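Local coordinates for aminotransferase, class IV (Brucella abortus, PDB 4TVI), which carries pyridoxal 5'-phosphate and probably transfers the amino group of leucine, isoleucine or valine to 2-oxoglutarate, at residues Val220-Gly225 with Glu265-Ala270; Val228-Pro233 with Val257-Leu262; Leu92-Thr97 with Ser141-Ala146. All blocks are in the same frame, centred on the assembly; numbering follows the deposited sequence.

Interaction 1 (Val220-Gly225 with Glu265-Ala270)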
# COMPACT_ATOMS: atom_id res chain seq x y z
N VAL A 220 -3.91 -21.32 2.07
CA VAL A 220 -3.48 -22.58 1.48
C VAL A 220 -3.72 -23.73 2.44
O VAL A 220 -3.66 -23.57 3.66
CB VAL A 220 -1.99 -22.53 1.05
CG1 VAL A 220 -1.07 -22.54 2.27
CG2 VAL A 220 -1.66 -23.68 0.10
N PHE A 221 -4.04 -24.89 1.87
CA PHE A 221 -4.26 -26.13 2.61
C PHE A 221 -3.48 -27.25 1.96
O PHE A 221 -3.20 -27.20 0.76
CB PHE A 221 -5.74 -26.52 2.61
CG PHE A 221 -6.61 -25.69 3.52
CD1 PHE A 221 -6.99 -24.40 3.18
CD2 PHE A 221 -7.11 -26.24 4.70
CE1 PHE A 221 -7.81 -23.66 4.00
CE2 PHE A 221 -7.94 -25.51 5.53
CZ PHE A 221 -8.29 -24.21 5.18
N MET A 222 -3.17 -28.28 2.73
CA MET A 222 -2.64 -29.50 2.16
C MET A 222 -3.25 -30.72 2.82
O MET A 222 -3.78 -30.65 3.93
CB MET A 222 -1.11 -29.54 2.29
CG MET A 222 -0.60 -29.38 3.71
SD MET A 222 1.16 -29.75 3.84
CE MET A 222 1.09 -31.53 4.06
N VAL A 223 -3.19 -31.85 2.11
CA VAL A 223 -3.70 -33.11 2.61
C VAL A 223 -2.58 -34.13 2.64
O VAL A 223 -1.82 -34.25 1.68
CB VAL A 223 -4.86 -33.64 1.76
CG1 VAL A 223 -5.46 -34.90 2.39
CG2 VAL A 223 -5.93 -32.56 1.58
N ARG A 224 -2.47 -34.85 3.74
CA ARG A 224 -1.42 -35.84 3.88
C ARG A 224 -1.94 -36.97 4.75
O ARG A 224 -2.35 -36.75 5.89
CB ARG A 224 -0.16 -35.20 4.48
CG ARG A 224 1.02 -36.14 4.68
CD ARG A 224 2.26 -35.34 5.12
NE ARG A 224 1.96 -34.52 6.30
CZ ARG A 224 2.74 -33.57 6.79
NH1 ARG A 224 3.89 -33.27 6.20
NH2 ARG A 224 2.35 -32.90 7.86
N GLY A 225 -1.96 -38.17 4.19
CA GLY A 225 -2.44 -39.33 4.92
C GLY A 225 -3.88 -39.21 5.37
O GLY A 225 -4.24 -39.69 6.44
N GLU A 265 8.85 -27.87 2.92
CA GLU A 265 9.02 -29.31 2.91
C GLU A 265 7.70 -30.06 3.12
O GLU A 265 7.48 -31.09 2.48
CB GLU A 265 10.03 -29.73 3.99
CG GLU A 265 11.49 -29.38 3.67
CD GLU A 265 11.83 -27.90 3.83
OE1 GLU A 265 10.93 -27.07 4.10
OE2 GLU A 265 13.02 -27.56 3.68
N ASP A 266 6.83 -29.54 3.98
CA ASP A 266 5.53 -30.18 4.22
C ASP A 266 4.69 -30.24 2.96
O ASP A 266 4.02 -31.23 2.70
CB ASP A 266 4.77 -29.44 5.32
CG ASP A 266 5.39 -29.62 6.69
OD1 ASP A 266 5.41 -30.78 7.17
OD2 ASP A 266 5.89 -28.63 7.26
N PHE A 267 4.74 -29.17 2.17
CA PHE A 267 3.95 -29.12 0.94
C PHE A 267 4.61 -29.93 -0.17
O PHE A 267 3.95 -30.38 -1.10
CB PHE A 267 3.73 -27.67 0.52
CG PHE A 267 2.73 -26.96 1.38
CD1 PHE A 267 3.10 -26.40 2.59
CD2 PHE A 267 1.40 -26.87 0.99
CE1 PHE A 267 2.17 -25.76 3.40
CE2 PHE A 267 0.47 -26.22 1.78
CZ PHE A 267 0.85 -25.67 2.99
N ARG A 268 5.92 -30.15 -0.06
CA ARG A 268 6.61 -31.03 -0.98
C ARG A 268 6.07 -32.46 -0.83
O ARG A 268 6.07 -33.23 -1.79
CB ARG A 268 8.13 -31.00 -0.75
CG ARG A 268 8.78 -29.63 -0.97
CD ARG A 268 8.79 -29.22 -2.44
NE ARG A 268 9.57 -27.99 -2.64
CZ ARG A 268 9.45 -27.19 -3.70
NH1 ARG A 268 8.57 -27.47 -4.66
NH2 ARG A 268 10.20 -26.10 -3.79
N GLU A 269 5.62 -32.80 0.38
CA GLU A 269 5.16 -34.17 0.66
C GLU A 269 3.66 -34.33 0.56
O GLU A 269 3.14 -35.41 0.82
CB GLU A 269 5.55 -34.60 2.07
CG GLU A 269 6.87 -34.11 2.58
CD GLU A 269 6.95 -34.14 4.10
OE1 GLU A 269 6.02 -34.69 4.74
OE2 GLU A 269 7.94 -33.63 4.66
N ALA A 270 2.95 -33.26 0.21
CA ALA A 270 1.49 -33.31 0.22
C ALA A 270 0.92 -34.29 -0.81
O ALA A 270 1.43 -34.39 -1.93
CB ALA A 270 0.92 -31.93 -0.01

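Interaction 2 (Val228-Pro233 with Val257-Leu262)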
# COMPACT_ATOMS: atom_id res chain seq x y z
N VAL A 228 -5.94 -33.17 6.96
CA VAL A 228 -5.76 -31.85 6.37
C VAL A 228 -4.87 -30.99 7.26
O VAL A 228 -5.05 -30.94 8.48
CB VAL A 228 -7.11 -31.15 6.15
CG1 VAL A 228 -6.91 -29.76 5.57
CG2 VAL A 228 -7.99 -31.99 5.23
N PHE A 229 -3.89 -30.33 6.64
CA PHE A 229 -3.00 -29.41 7.34
C PHE A 229 -3.07 -28.03 6.68
O PHE A 229 -3.14 -27.92 5.46
CB PHE A 229 -1.54 -29.91 7.33
CG PHE A 229 -1.34 -31.22 8.05
CD1 PHE A 229 -1.61 -32.43 7.41
CD2 PHE A 229 -0.87 -31.25 9.35
CE1 PHE A 229 -1.41 -33.64 8.07
CE2 PHE A 229 -0.67 -32.46 10.01
CZ PHE A 229 -0.94 -33.65 9.37
N THR A 230 -3.05 -26.99 7.50
CA THR A 230 -3.07 -25.62 7.02
C THR A 230 -2.28 -24.75 8.00
O THR A 230 -2.30 -25.01 9.20
CB THR A 230 -4.52 -25.10 6.86
OG1 THR A 230 -4.52 -23.84 6.18
CG2 THR A 230 -5.20 -24.95 8.21
N PRO A 231 -1.58 -23.73 7.48
CA PRO A 231 -0.77 -22.85 8.33
C PRO A 231 -1.55 -22.27 9.50
O PRO A 231 -2.66 -21.76 9.31
CB PRO A 231 -0.33 -21.75 7.38
CG PRO A 231 -0.28 -22.41 6.05
CD PRO A 231 -1.40 -23.41 6.05
N VAL A 232 -0.98 -22.36 10.70
CA VAL A 232 -1.61 -21.76 11.86
C VAL A 232 -1.58 -20.24 11.68
O VAL A 232 -0.56 -19.68 11.27
CB VAL A 232 -0.89 -22.16 13.18
CG1 VAL A 232 0.59 -21.81 13.15
CG2 VAL A 232 -1.57 -21.52 14.39
N PRO A 233 -2.73 -19.58 11.91
CA PRO A 233 -2.76 -18.12 11.82
C PRO A 233 -1.77 -17.49 12.77
O PRO A 233 -1.81 -17.82 13.96
CB PRO A 233 -4.20 -17.77 12.22
CG PRO A 233 -4.99 -19.01 11.94
CD PRO A 233 -4.05 -20.15 12.24
N VAL A 257 -8.41 -31.78 10.90
CA VAL A 257 -7.77 -30.60 10.34
C VAL A 257 -6.80 -30.01 11.36
O VAL A 257 -7.19 -29.67 12.48
CB VAL A 257 -8.80 -29.52 9.94
CG1 VAL A 257 -8.10 -28.36 9.28
CG2 VAL A 257 -9.85 -30.11 9.01
N HIS A 258 -5.53 -29.89 10.98
CA HIS A 258 -4.52 -29.40 11.90
C HIS A 258 -4.03 -28.02 11.49
O HIS A 258 -3.50 -27.84 10.39
CB HIS A 258 -3.35 -30.37 11.99
CG HIS A 258 -3.74 -31.76 12.43
ND1 HIS A 258 -4.32 -32.02 13.65
CD2 HIS A 258 -3.61 -32.95 11.81
CE1 HIS A 258 -4.54 -33.32 13.76
NE2 HIS A 258 -4.12 -33.91 12.66
N GLU A 259 -4.22 -27.05 12.39
CA GLU A 259 -3.67 -25.71 12.20
C GLU A 259 -2.34 -25.60 12.91
O GLU A 259 -2.28 -25.38 14.12
CB GLU A 259 -4.64 -24.66 12.73
CG GLU A 259 -5.98 -24.69 12.01
CD GLU A 259 -6.93 -23.66 12.57
OE1 GLU A 259 -6.74 -22.46 12.28
OE2 GLU A 259 -7.85 -24.06 13.32
N THR A 260 -1.27 -25.77 12.15
CA THR A 260 0.05 -25.92 12.72
C THR A 260 1.09 -25.18 11.88
O THR A 260 0.78 -24.65 10.81
CB THR A 260 0.45 -27.40 12.82
OG1 THR A 260 1.67 -27.52 13.55
CG2 THR A 260 0.63 -27.98 11.42
N THR A 261 2.32 -25.14 12.38
CA THR A 261 3.40 -24.50 11.64
C THR A 261 3.85 -25.43 10.52
O THR A 261 4.21 -26.58 10.76
CB THR A 261 4.58 -24.16 12.56
OG1 THR A 261 4.16 -23.22 13.56
CG2 THR A 261 5.75 -23.58 11.76
N LEU A 262 3.80 -24.94 9.29
CA LEU A 262 4.19 -25.75 8.14
C LEU A 262 5.34 -25.11 7.36
O LEU A 262 5.41 -23.89 7.21
CB LEU A 262 2.99 -25.96 7.21
CG LEU A 262 1.78 -26.69 7.79
CD1 LEU A 262 0.59 -26.56 6.84
CD2 LEU A 262 2.08 -28.16 8.06

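Interaction 3 (Leu92-Thr97 with Ser141-Ala146)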
# COMPACT_ATOMS: atom_id res chain seq x y z
N LEU A 92 -6.89 0.53 9.86
CA LEU A 92 -6.17 1.49 9.04
C LEU A 92 -6.41 2.93 9.49
O LEU A 92 -6.07 3.87 8.78
CB LEU A 92 -6.55 1.32 7.56
CG LEU A 92 -5.56 0.61 6.63
CD1 LEU A 92 -4.25 1.36 6.55
CD2 LEU A 92 -5.30 -0.81 7.08
N GLY A 93 -6.99 3.10 10.67
CA GLY A 93 -7.20 4.43 11.22
C GLY A 93 -8.38 5.16 10.61
O GLY A 93 -8.50 6.39 10.70
N LEU A 94 -9.27 4.41 9.97
CA LEU A 94 -10.48 5.00 9.41
C LEU A 94 -11.62 4.87 10.39
O LEU A 94 -11.54 4.11 11.35
CB LEU A 94 -10.84 4.34 8.08
CG LEU A 94 -9.71 4.28 7.06
CD1 LEU A 94 -10.16 3.54 5.81
CD2 LEU A 94 -9.24 5.69 6.71
N GLU A 95 -12.69 5.61 10.15
CA GLU A 95 -13.91 5.44 10.94
C GLU A 95 -15.02 5.00 10.01
O GLU A 95 -15.60 5.83 9.30
CB GLU A 95 -14.28 6.74 11.66
CG GLU A 95 -15.54 6.61 12.51
CD GLU A 95 -15.37 5.64 13.67
OE1 GLU A 95 -14.23 5.49 14.16
OE2 GLU A 95 -16.38 5.04 14.09
N PRO A 96 -15.32 3.69 10.00
CA PRO A 96 -16.33 3.12 9.11
C PRO A 96 -17.66 3.85 9.23
O PRO A 96 -18.11 4.16 10.33
CB PRO A 96 -16.44 1.65 9.56
CG PRO A 96 -15.76 1.60 10.90
CD PRO A 96 -14.70 2.66 10.86
N THR A 97 -18.26 4.12 8.08
CA THR A 97 -19.46 4.94 7.98
C THR A 97 -20.75 4.11 8.04
O THR A 97 -21.84 4.67 8.20
CB THR A 97 -19.44 5.73 6.67
OG1 THR A 97 -19.24 4.82 5.58
CG2 THR A 97 -18.29 6.74 6.68
N SER A 141 -12.45 11.11 10.21
CA SER A 141 -13.76 11.67 9.94
C SER A 141 -13.99 11.88 8.44
O SER A 141 -15.11 12.14 8.02
CB SER A 141 -13.93 12.99 10.69
OG SER A 141 -12.91 13.91 10.34
N SER A 142 -12.93 11.78 7.65
CA SER A 142 -13.05 11.97 6.20
C SER A 142 -13.23 10.64 5.48
O SER A 142 -13.16 10.57 4.26
CB SER A 142 -11.82 12.70 5.65
OG SER A 142 -10.69 11.85 5.64
N THR A 143 -13.50 9.58 6.25
CA THR A 143 -13.72 8.25 5.68
C THR A 143 -14.93 8.23 4.75
O THR A 143 -15.98 8.79 5.08
CB THR A 143 -13.91 7.19 6.78
OG1 THR A 143 -12.72 7.12 7.59
CG2 THR A 143 -14.18 5.81 6.18
N ASP A 144 -14.77 7.63 3.58
CA ASP A 144 -15.88 7.46 2.65
C ASP A 144 -16.02 5.99 2.26
O ASP A 144 -15.13 5.18 2.53
CB ASP A 144 -15.70 8.34 1.41
CG ASP A 144 -17.02 8.71 0.76
OD1 ASP A 144 -18.07 8.15 1.16
OD2 ASP A 144 -17.02 9.59 -0.13
N PHE A 145 -17.12 5.65 1.60
CA PHE A 145 -17.46 4.27 1.30
C PHE A 145 -17.88 4.07 -0.14
O PHE A 145 -18.46 4.97 -0.76
CB PHE A 145 -18.57 3.80 2.25
CG PHE A 145 -19.11 2.43 1.94
CD1 PHE A 145 -18.47 1.29 2.39
CD2 PHE A 145 -20.29 2.29 1.23
CE1 PHE A 145 -18.98 0.04 2.12
CE2 PHE A 145 -20.81 1.03 0.95
CZ PHE A 145 -20.15 -0.10 1.40
N ALA A 146 -17.60 2.90 -0.69
CA ALA A 146 -18.15 2.50 -1.97
C ALA A 146 -18.31 0.99 -2.00
O ALA A 146 -17.49 0.25 -1.45
CB ALA A 146 -17.29 2.98 -3.12

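Interaction 1 (Val220-Gly225 with Glu265-Ala270)
Arg-224 NH1 is gripped by two carboxylates, Glu-269 OE1 at 2.9 Å and Asp-266 OD1 at 3.1 Å, in a salt-bridge network that ties the end of strand 219-224 to the last turn of helix 264-268 and the residue that follows it, within the class IV aminotransferase fold. The two bonds differ in shape. Asp-266 OD1 lies in the guanidinium plane and accepts through its anti lone pair in a nearly straight bond (168°), while Glu-269 OE1 is tilted from that plane and is itself met from above its carboxylate. The other oxygen of Asp-266, OD2, accepts from the backbone N of Lys-263, which steadies the carboxylate that meets the arginine. The arginine's charge would be expected to keep both acids ionised, offsetting the repulsion between them.

Beneath the ion pairs the contact is apolar. Phe-267 reaches from the helix toward the strand, and Val-220 CG1 meets its CZ at 3.7 Å. Met-222 suits its place because a flexible thioether can lie flat on an aromatic ring: CG sits between the backbone N and carbonyl carbon (chi1 56°), and the chain then runs over the phenyl face. Its terminal methyl, turned aside by the bend at chi3, covers one face of the Arg-224 guanidinium. SD stands 3.9 Å from the Phe-267 ring centroid, only 3° off the ring normal, a Met-aromatic contact.

Interaction 2 (Val228-Pro233 with Val257-Leu262)
The parallel pairing inside a beta-alpha-beta unit joins Val-228 to Val-257, Phe-229 to His-258 and Thr-230 to Glu-259, with helix 241-252 as the connection between the two strands. Four backbone bonds run along the pair, beginning with His-258 N to Val-228 O at 2.8 Å. Thr-230 then uses both its backbone groups, its N donating to His-258 O and its O accepting from Thr-260 N. The last bond, Val-232 N to Thr-260 O at 2.9 Å, departs from this pattern: the donor stands 52° out of the carbonyl plane, where the chain is leaving the strand after Pro-231. Pro-231 CA makes a CA-H...O contact with Thr-260 O, as Val-257, Phe-229 and Glu-259 do with the carbonyls facing them.

On the face of the sheet that carries Phe-229 and His-258, the two side chains run alongside each other, their rings meeting obliquely with planes 44° apart and Phe-229 CE2 3.5 Å from His-258 CD2. The imidazole is anchored beyond the pair by NE2, bonded to Glu-227 OE2. Val-228, Val-257, Thr-230 and Glu-259 occupy the face that the crossover helix packs against. The two valines, beta-branched and apolar, fit an extended strand and a buried face, Val-257 packing on Leu-250 of the helix. Thr-230 puts OG1 anti to its backbone N (chi1 -171°), where it bonds to Val-220 O, and turns its methyl CG2 to Glu-259 CG at 3.9 Å. Arg-243 of the helix pairs with Glu-259 OE1 in a salt bridge and also bonds Pro-231 O. Leu-262 points its side chain to strand 227-231, so that CD1 meets the Thr-230 to Pro-231 peptide, 3.6 Å from Pro-231 N and 3.8 Å from Pro-231 CD.

Interaction 3 (Leu92-Thr97 with Ser141-Ala146)
The loop that links helices 78-91 and 100-111 is fastened to the start of strand 143-151 by a side-chain-to-backbone bond, Glu-95 N to Thr-143 OG1 at 3.0 Å. The N-H points well at the hydroxyl oxygen (160°). The same oxygen is also hydrogen-bonded to Ala-140 O, in the turn just ahead of the strand. Threonine suits this position because its hydroxyl can accept from one chain segment while bonding a carbonyl of another. With OG1 beside its own backbone N (chi1 -62°), the hydroxyl meets Glu-95 N, and the methyl CG2 comes to 3.4 Å from Glu-95 O. Thr-143 is the centre of the contact: its side chain lies against the N and O of Glu-95 and against Leu-94 CB.

Strand 143-151 belongs to the five-stranded antiparallel sheet of this chain, and the loop follows a Schellman motif that ends helix 78-91, with Gly-93 as its C-prime residue. The positive phi there is easily adopted without a side chain. Immediately afterward Leu-94 lays CB 3.4 Å from Thr-143 OG1, while its side chain also packs on Ala-89 of the helix and Ala-128 of strand 120-128.

Farther along, Thr-97 crosses to the strand with both branches. Its methyl CG2 meets Thr-143 O at 3.5 Å, and OG1 approaches Phe-145 CB at 3.5 Å, a contact of packing alone. Phe-145, with CG anti to the backbone N (chi1 173°), carries its ring past Thr-97 to Leu-98 and to Ile-103 and Leu-106 of helix 100-111. Its backbone N-H donates to OD1 of the preceding Asp-144 (N to OD1 2.7 Å), and the other carboxylate oxygen, OD2, forms a salt bridge with Lys-40.

Interactions 1 and 2 are neighbours, with centres 10 Å apart, in one mixed sheet: strands 219-224 and 227-231 lie antiparallel beside each other, so Met-222 O reaches Phe-229 N at 2.7 Å. Arg-224 of interaction 1 also makes a cation-pi contact with Phe-229 of interaction 2, and strand 257-260 is followed, after three residues, by helix 264-268. Interaction 3 ties a loop to the separate five-stranded sheet, on the opposite side of the chain's centre, its own centre about 40 Å from that of interaction 1 and 34 Å from that of interaction 2. Its Leu-92 packs on Ala-179 and Ala-181, which flank Lys-180, the lysine that carries the pyridoxal phosphate, and on Pro-186 of the second subunit.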